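Long-range contacts in putative acyl-CoA thioester hydrolase HI0827 (Haemophilus influenzae, PDB 1YLI), which probably hydrolyses acyl-coenzyme A thioesters of broad range, possibly including long-chain fatty acyl-CoA, and forms a hexamer that binds coenzyme A: residues Ala62-Asn67 against Asp116-Phe121; Lys70-Gly75 against Tyr112-Ala117. All coordinates share one frame; numbering follows the deposited sequence.

Interaction 1 of 2, residues Ala62-Asn67 against Asp116-Phe121. With COA (coenzyme A), chain E.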
loop_
_atom_site.group_PDB
_atom_site.type_symbol
_atom_site.label_atom_id
_atom_site.label_comp_id
_atom_site.label_asym_id
_atom_site.label_seq_id
_atom_site.Cartn_x
_atom_site.Cartn_y
_atom_site.Cartn_z
ATOM N N ALA B 62 -5.771 26.044 -3.490
ATOM C CA ALA B 62 -5.514 26.305 -4.896
ATOM C C ALA B 62 -4.170 25.747 -5.285
ATOM O O ALA B 62 -3.311 25.548 -4.437
ATOM C CB ALA B 62 -5.607 27.801 -5.197
ATOM N N VAL B 63 -4.004 25.460 -6.575
ATOM C CA VAL B 63 -2.693 25.137 -7.142
ATOM C C VAL B 63 -2.657 25.821 -8.483
ATOM O O VAL B 63 -3.663 25.824 -9.225
ATOM C CB VAL B 63 -2.481 23.620 -7.379
ATOM C CG1 VAL B 63 -0.940 23.266 -7.412
ATOM C CG2 VAL B 63 -3.135 22.897 -6.333
ATOM N N GLU B 64 -1.509 26.387 -8.832
ATOM C CA GLU B 64 -1.438 27.063 -10.135
ATOM C C GLU B 64 -1.127 26.027 -11.256
ATOM O O GLU B 64 -0.918 24.828 -10.974
ATOM C CB GLU B 64 -0.498 28.294 -10.043
ATOM C CG GLU B 64 0.951 27.938 -10.232
ATOM C CD GLU B 64 1.935 29.074 -9.845
ATOM O OE1 GLU B 64 1.595 30.298 -9.844
ATOM O OE2 GLU B 64 3.080 28.666 -9.508
ATOM N N SER B 65 -1.140 26.432 -12.518
ATOM C CA SER B 65 -0.875 25.493 -13.608
ATOM C C SER B 65 0.571 24.963 -13.515
ATOM O O SER B 65 1.430 25.635 -12.915
ATOM C CB SER B 65 -1.078 26.202 -14.937
ATOM O OG SER B 65 -0.212 27.295 -14.992
ATOM N N MET B 66 0.845 23.821 -14.149
ATOM C CA MET B 66 2.110 23.104 -14.053
ATOM C C MET B 66 2.424 22.466 -15.392
ATOM O O MET B 66 1.505 21.972 -16.007
ATOM C CB MET B 66 1.832 21.907 -13.123
ATOM C CG MET B 66 2.752 21.745 -12.101
ATOM S SD MET B 66 2.112 20.406 -11.095
ATOM C CE MET B 66 0.761 21.210 -10.219
ATOM N N ASN B 67 3.698 22.369 -15.811
ATOM C CA ASN B 67 4.108 21.528 -16.991
ATOM C C ASN B 67 5.090 20.504 -16.448
ATOM O O ASN B 67 5.787 20.784 -15.477
ATOM C CB ASN B 67 4.870 22.304 -18.089
ATOM C CG ASN B 67 4.040 23.380 -18.763
ATOM O OD1 ASN B 67 3.013 23.092 -19.390
ATOM N ND2 ASN B 67 4.515 24.630 -18.701
ATOM N N ASP B 116 7.500 22.739 -11.327
ATOM C CA ASP B 116 7.280 23.535 -10.108
ATOM C C ASP B 116 5.889 24.156 -10.146
ATOM O O ASP B 116 5.284 24.286 -11.229
ATOM C CB ASP B 116 8.370 24.630 -9.884
ATOM C CG ASP B 116 8.505 25.626 -11.047
ATOM O OD1 ASP B 116 7.551 26.365 -11.335
ATOM O OD2 ASP B 116 9.599 25.743 -11.642
ATOM N N ALA B 117 5.396 24.565 -8.981
ATOM C CA ALA B 117 4.092 25.232 -8.933
ATOM C C ALA B 117 3.864 25.801 -7.560
ATOM O O ALA B 117 4.342 25.280 -6.555
ATOM C CB ALA B 117 2.936 24.232 -9.294
ATOM N N VAL B 118 3.086 26.856 -7.530
ATOM C CA VAL B 118 2.698 27.478 -6.274
ATOM C C VAL B 118 1.404 26.876 -5.764
ATOM O O VAL B 118 0.352 26.892 -6.453
ATOM C CB VAL B 118 2.574 29.012 -6.439
ATOM C CG1 VAL B 118 2.074 29.683 -5.154
ATOM C CG2 VAL B 118 3.948 29.588 -6.792
ATOM N N PHE B 119 1.480 26.418 -4.525
ATOM C CA PHE B 119 0.325 25.945 -3.806
ATOM C C PHE B 119 -0.156 27.011 -2.840
ATOM O O PHE B 119 0.663 27.642 -2.161
ATOM C CB PHE B 119 0.692 24.675 -3.026
ATOM C CG PHE B 119 0.804 23.448 -3.888
ATOM C CD1 PHE B 119 1.919 23.250 -4.699
ATOM C CD2 PHE B 119 -0.194 22.505 -3.897
ATOM C CE1 PHE B 119 2.018 22.125 -5.523
ATOM C CE2 PHE B 119 -0.090 21.389 -4.694
ATOM C CZ PHE B 119 1.027 21.198 -5.515
ATOM N N THR B 120 -1.482 27.198 -2.771
ATOM C CA THR B 120 -2.074 28.034 -1.743
ATOM C C THR B 120 -2.748 27.188 -0.680
ATOM O O THR B 120 -3.673 26.410 -0.984
ATOM C CB THR B 120 -3.083 29.017 -2.309
ATOM O OG1 THR B 120 -2.443 29.729 -3.365
ATOM C CG2 THR B 120 -3.502 30.024 -1.222
ATOM N N PHE B 121 -2.260 27.331 0.552
ATOM C CA PHE B 121 -2.810 26.618 1.690
ATOM C C PHE B 121 -3.501 27.613 2.606
ATOM O O PHE B 121 -3.185 28.813 2.597
ATOM C CB PHE B 121 -1.719 25.933 2.496
ATOM C CG PHE B 121 -0.902 24.942 1.724
ATOM C CD1 PHE B 121 -1.330 23.620 1.594
ATOM C CD2 PHE B 121 0.327 25.303 1.172
ATOM C CE1 PHE B 121 -0.564 22.703 0.908
ATOM C CE2 PHE B 121 1.109 24.374 0.481
ATOM C CZ PHE B 121 0.649 23.076 0.339
HETATM N N1A COA E . 1.361 22.201 -22.730
HETATM C C2A COA E . 0.467 21.691 -23.640
HETATM N N3A COA E . 0.922 20.976 -24.707
HETATM C C4A COA E . 2.249 20.758 -24.828
HETATM C C5A COA E . 3.156 21.277 -23.922
HETATM C C6A COA E . 2.699 22.000 -22.842
HETATM N N6A COA E . 3.520 22.619 -22.006
HETATM N N7A COA E . 4.393 20.945 -24.314
HETATM C C8A COA E . 4.278 20.204 -25.444
HETATM N N9A COA E . 2.954 20.095 -25.776
HETATM C C1B COA E . 2.373 19.370 -26.921
HETATM C C2B COA E . 2.944 19.810 -28.259
HETATM O O2B COA E . 2.400 21.012 -28.755
HETATM C C3B COA E . 2.598 18.596 -29.099
HETATM O O3B COA E . 1.220 18.601 -29.409
HETATM P P3B COA E . 0.594 17.914 -30.719
HETATM O O7A COA E . 0.797 18.933 -31.830
HETATM O O8A COA E . -0.863 17.635 -30.562
HETATM O O9A COA E . 1.363 16.685 -31.128
HETATM C C4B COA E . 2.813 17.453 -28.117
HETATM O O4B COA E . 2.743 18.026 -26.840
HETATM C C5B COA E . 4.153 16.755 -28.336
HETATM O O5B COA E . 5.157 17.751 -28.416
HETATM P P1A COA E . 6.581 17.330 -28.983
HETATM O O1A COA E . 7.286 18.550 -29.523
HETATM O O2A COA E . 6.436 16.209 -29.984
HETATM O O3A COA E . 7.362 16.607 -27.767
HETATM P P2A COA E . 8.214 17.414 -26.698
HETATM O O4A COA E . 7.524 18.762 -26.669
HETATM O O5A COA E . 9.681 17.500 -27.059
HETATM O O6A COA E . 7.966 16.534 -25.377
HETATM C CBP COA E . 6.810 15.188 -23.808
HETATM C CCP COA E . 6.665 16.231 -24.902
HETATM C CDP COA E . 5.460 15.097 -23.070
HETATM C CEP COA E . 7.150 13.893 -24.540
HETATM C CAP COA E . 7.932 15.608 -22.827
HETATM O OAP COA E . 7.641 16.932 -22.445
HETATM C C9P COA E . 7.954 14.715 -21.605
HETATM O O9P COA E . 8.397 13.380 -21.743
HETATM N N8P COA E . 7.514 15.215 -20.444
HETATM C C7P COA E . 7.331 14.411 -19.234
HETATM C C6P COA E . 6.019 13.649 -19.294
HETATM C C5P COA E . 5.848 12.775 -18.079
HETATM O O5P COA E . 6.522 11.740 -17.968
HETATM N N4P COA E . 4.908 13.173 -17.213
HETATM C C3P COA E . 4.526 12.394 -16.053
HETATM C C2P COA E . 4.809 13.150 -14.769
HETATM S S1P COA E . 6.578 13.396 -14.551
HETATM O O HOH W 1 5.637 24.140 -14.336
#
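A62 and T120 form an antiparallel hydrogen-bonded pair: A62 N reaches T120 O at 3.3 Å and T120 N returns to A62 O at 3.0 Å. One step on, E64 N donates to V118 O (3.1 Å). Strand 58-67 is then interrupted at E64-S65, and the ladder is continued by other means. The carboxylate of E64 stands in for a backbone acceptor: its OE2 takes V118 N at 2.7 Å, met from above the carboxylate plane, 49° out of it. Beyond the break a water spans the separated strands, accepting from N67 N and donating to D116 O.

Most of the apolar contacts lie on the sheet face that carries V63 and F119, a non-hydrogen-bonded pair. V63 lays CG1 over the centre of the F119 ring, 3.4 Å from the centroid, a CH-pi contact; chi1 of -157° turns that methyl away from the backbone N. M66 brings CG and CE against A117 CB, each at 3.8 Å. The F119 side chain also touches M42 and D43 of helix 35-54.

At the ligand, N67 OD1 accepts from N6A of coenzyme A at 2.7 Å, while A62 and T120 touch a second coenzyme A. The edge of strand 58-67 pairs antiparallel with a strand of a second subunit, continuing the sheet between subunits, as in hotdog-fold thioesterase dimers with coenzyme A sites at the interface.

Interaction 2 of 2, residues Lys70-Gly75 against Tyr112-Ala117. With COA (coenzyme A), chain E.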
loop_
_atom_site.group_PDB
_atom_site.type_symbol
_atom_site.label_atom_id
_atom_site.label_comp_id
_atom_site.label_asym_id
_atom_site.label_seq_id
_atom_site.Cartn_x
_atom_site.Cartn_y
_atom_site.Cartn_z
ATOM N N LYS B 70 10.148 16.431 -18.171
ATOM C CA LYS B 70 10.929 15.220 -18.359
ATOM C C LYS B 70 10.325 14.104 -17.505
ATOM O O LYS B 70 9.821 14.385 -16.421
ATOM C CB LYS B 70 12.400 15.462 -17.956
ATOM C CG LYS B 70 13.245 16.171 -19.041
ATOM C CD LYS B 70 14.721 16.386 -18.615
ATOM C CE LYS B 70 15.528 15.030 -18.580
ATOM N NZ LYS B 70 17.056 15.175 -18.676
ATOM N N PRO B 71 10.354 12.847 -18.010
ATOM C CA PRO B 71 9.785 11.722 -17.264
ATOM C C PRO B 71 10.642 11.315 -16.058
ATOM O O PRO B 71 11.790 11.751 -15.948
ATOM C CB PRO B 71 9.744 10.608 -18.302
ATOM C CG PRO B 71 10.805 10.981 -19.322
ATOM C CD PRO B 71 10.878 12.437 -19.332
ATOM N N ILE B 72 10.075 10.523 -15.148
ATOM C CA ILE B 72 10.820 9.996 -14.013
ATOM C C ILE B 72 10.693 8.473 -14.113
ATOM O O ILE B 72 9.614 7.976 -14.506
ATOM C CB ILE B 72 10.207 10.503 -12.718
ATOM C CG1 ILE B 72 10.190 12.050 -12.733
ATOM C CG2 ILE B 72 10.965 9.963 -11.477
ATOM C CD1 ILE B 72 9.333 12.649 -11.579
ATOM N N SER B 73 11.774 7.743 -13.812
ATOM C CA SER B 73 11.734 6.285 -13.734
ATOM C C SER B 73 11.600 5.790 -12.294
ATOM O O SER B 73 12.055 6.426 -11.349
ATOM C CB SER B 73 13.029 5.689 -14.273
ATOM O OG SER B 73 13.196 5.968 -15.640
ATOM N N VAL B 74 10.963 4.642 -12.126
ATOM C CA VAL B 74 11.086 3.862 -10.859
ATOM C C VAL B 74 12.553 3.676 -10.428
ATOM O O VAL B 74 13.413 3.247 -11.202
ATOM C CB VAL B 74 10.345 2.506 -10.993
ATOM C CG1 VAL B 74 10.607 1.571 -9.834
ATOM C CG2 VAL B 74 8.820 2.798 -11.092
ATOM N N GLY B 75 12.811 4.014 -9.168
ATOM C CA GLY B 75 14.135 3.939 -8.575
ATOM C C GLY B 75 14.795 5.300 -8.492
ATOM O O GLY B 75 15.769 5.446 -7.766
ATOM N N TYR B 112 17.802 17.091 -12.524
ATOM C CA TYR B 112 16.988 17.962 -13.353
ATOM C C TYR B 112 15.723 18.354 -12.644
ATOM O O TYR B 112 15.315 17.706 -11.680
ATOM C CB TYR B 112 16.661 17.312 -14.709
ATOM C CG TYR B 112 15.929 15.991 -14.652
ATOM C CD1 TYR B 112 16.623 14.803 -14.486
ATOM C CD2 TYR B 112 14.546 15.937 -14.777
ATOM C CE1 TYR B 112 15.966 13.575 -14.444
ATOM C CE2 TYR B 112 13.863 14.707 -14.753
ATOM C CZ TYR B 112 14.584 13.531 -14.590
ATOM O OH TYR B 112 13.927 12.280 -14.547
ATOM N N CYS B 113 15.127 19.454 -13.081
ATOM C CA CYS B 113 13.882 19.905 -12.493
ATOM C C CYS B 113 12.718 19.475 -13.396
ATOM O O CYS B 113 12.659 19.874 -14.542
ATOM C CB CYS B 113 13.919 21.419 -12.322
ATOM S SG CYS B 113 12.416 22.039 -11.549
ATOM N N VAL B 114 11.823 18.645 -12.872
ATOM C CA VAL B 114 10.652 18.108 -13.564
ATOM C C VAL B 114 9.540 19.129 -13.689
ATOM O O VAL B 114 8.985 19.339 -14.781
ATOM C CB VAL B 114 10.119 16.881 -12.795
ATOM C CG1 VAL B 114 8.785 16.394 -13.324
ATOM C CG2 VAL B 114 11.131 15.803 -12.948
ATOM N N THR B 115 9.232 19.772 -12.561
ATOM C CA THR B 115 8.156 20.753 -12.536
ATOM C C THR B 115 8.307 21.694 -11.351
ATOM O O THR B 115 9.147 21.478 -10.494
ATOM C CB THR B 115 6.772 20.057 -12.489
ATOM O OG1 THR B 115 5.766 21.023 -12.842
ATOM C CG2 THR B 115 6.462 19.413 -11.126
ATOM N N ASP B 116 7.500 22.739 -11.327
ATOM C CA ASP B 116 7.280 23.535 -10.108
ATOM C C ASP B 116 5.889 24.156 -10.146
ATOM O O ASP B 116 5.284 24.286 -11.229
ATOM C CB ASP B 116 8.370 24.630 -9.884
ATOM C CG ASP B 116 8.505 25.626 -11.047
ATOM O OD1 ASP B 116 7.551 26.365 -11.335
ATOM O OD2 ASP B 116 9.599 25.743 -11.642
ATOM N N ALA B 117 5.396 24.565 -8.981
ATOM C CA ALA B 117 4.092 25.232 -8.933
ATOM C C ALA B 117 3.864 25.801 -7.560
ATOM O O ALA B 117 4.342 25.280 -6.555
ATOM C CB ALA B 117 2.936 24.232 -9.294
HETATM N N1A COA E . 1.361 22.201 -22.730
HETATM C C2A COA E . 0.467 21.691 -23.640
HETATM N N3A COA E . 0.922 20.976 -24.707
HETATM C C4A COA E . 2.249 20.758 -24.828
HETATM C C5A COA E . 3.156 21.277 -23.922
HETATM C C6A COA E . 2.699 22.000 -22.842
HETATM N N6A COA E . 3.520 22.619 -22.006
HETATM N N7A COA E . 4.393 20.945 -24.314
HETATM C C8A COA E . 4.278 20.204 -25.444
HETATM N N9A COA E . 2.954 20.095 -25.776
HETATM C C1B COA E . 2.373 19.370 -26.921
HETATM C C2B COA E . 2.944 19.810 -28.259
HETATM O O2B COA E . 2.400 21.012 -28.755
HETATM C C3B COA E . 2.598 18.596 -29.099
HETATM O O3B COA E . 1.220 18.601 -29.409
HETATM P P3B COA E . 0.594 17.914 -30.719
HETATM O O7A COA E . 0.797 18.933 -31.830
HETATM O O8A COA E . -0.863 17.635 -30.562
HETATM O O9A COA E . 1.363 16.685 -31.128
HETATM C C4B COA E . 2.813 17.453 -28.117
HETATM O O4B COA E . 2.743 18.026 -26.840
HETATM C C5B COA E . 4.153 16.755 -28.336
HETATM O O5B COA E . 5.157 17.751 -28.416
HETATM P P1A COA E . 6.581 17.330 -28.983
HETATM O O1A COA E . 7.286 18.550 -29.523
HETATM O O2A COA E . 6.436 16.209 -29.984
HETATM O O3A COA E . 7.362 16.607 -27.767
HETATM P P2A COA E . 8.214 17.414 -26.698
HETATM O O4A COA E . 7.524 18.762 -26.669
HETATM O O5A COA E . 9.681 17.500 -27.059
HETATM O O6A COA E . 7.966 16.534 -25.377
HETATM C CBP COA E . 6.810 15.188 -23.808
HETATM C CCP COA E . 6.665 16.231 -24.902
HETATM C CDP COA E . 5.460 15.097 -23.070
HETATM C CEP COA E . 7.150 13.893 -24.540
HETATM C CAP COA E . 7.932 15.608 -22.827
HETATM O OAP COA E . 7.641 16.932 -22.445
HETATM C C9P COA E . 7.954 14.715 -21.605
HETATM O O9P COA E . 8.397 13.380 -21.743
HETATM N N8P COA E . 7.514 15.215 -20.444
HETATM C C7P COA E . 7.331 14.411 -19.234
HETATM C C6P COA E . 6.019 13.649 -19.294
HETATM C C5P COA E . 5.848 12.775 -18.079
HETATM O O5P COA E . 6.522 11.740 -17.968
HETATM N N4P COA E . 4.908 13.173 -17.213
HETATM C C3P COA E . 4.526 12.394 -16.053
HETATM C C2P COA E . 4.809 13.150 -14.769
HETATM S S1P COA E . 6.578 13.396 -14.551
#
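K70 lies across the face of the Y112 ring, so that a lysine of a coenzyme A pocket covers one side of an aromatic ring on the hotdog sheet. CE stands over the ring centre, 4.0 Å from the centroid and 9° off the normal, and NZ follows at 4.5 Å in cation-pi geometry. The bend at chi3 (71°) turns CE from the rim of the ring, where CD lies close to CD2, to a place over its centre. The ammonium group has a stronger partner in E110, with which it forms a salt bridge.

At the far end of the same ring the contact is polar. Y112 OH donates to P71 O at 2.6 Å, in the carbonyl plane and with a C=O...O angle of 152°, which fixes the irregular 70-75 segment to strand 111-123. K70 O, in contrast, is buried without a polar partner and has V114 CG1 beside it.

Beside the ring, past its CE2 atom, the packing is apolar. The side chains of I72 and V114 cross at about a right angle, I72 CG1 lying 3.9 Å from V114 CG2, and I72 also rests on I38 of helix 35-54. V114 has helix-like backbone angles, and both it and T115 bond to V98, consistent with a classic beta bulge in the strand.

The ligand runs along this surface. P71 CA approaches the pantetheine O5P to 3.3 Å, and the other V114 methyl, CG1, lies 3.9 Å from the thiol sulfur S1P of coenzyme A.

From the N terminus, after strand 15-21 and helix 35-54, the chain runs along strand 58-67, enters the irregular 70-75 segment, then forms strands 77-87 and 91-101 before returning as strand 111-123. Interaction 2 closes the inner loop and interaction 1 the outer one, so the contacts nest without crossing; both end on strand 111-123, sharing D116 and A117. Their centres are 16 Å apart, yet they meet where N67 O lies 2.6 Å from T115 OG1, a probable hydrogen bond. Interaction 1 joins neighbouring strands of the sheet, whereas interaction 2 ties the loop after strand 58-67 to strand 111-123. One coenzyme A molecule touches both contacts.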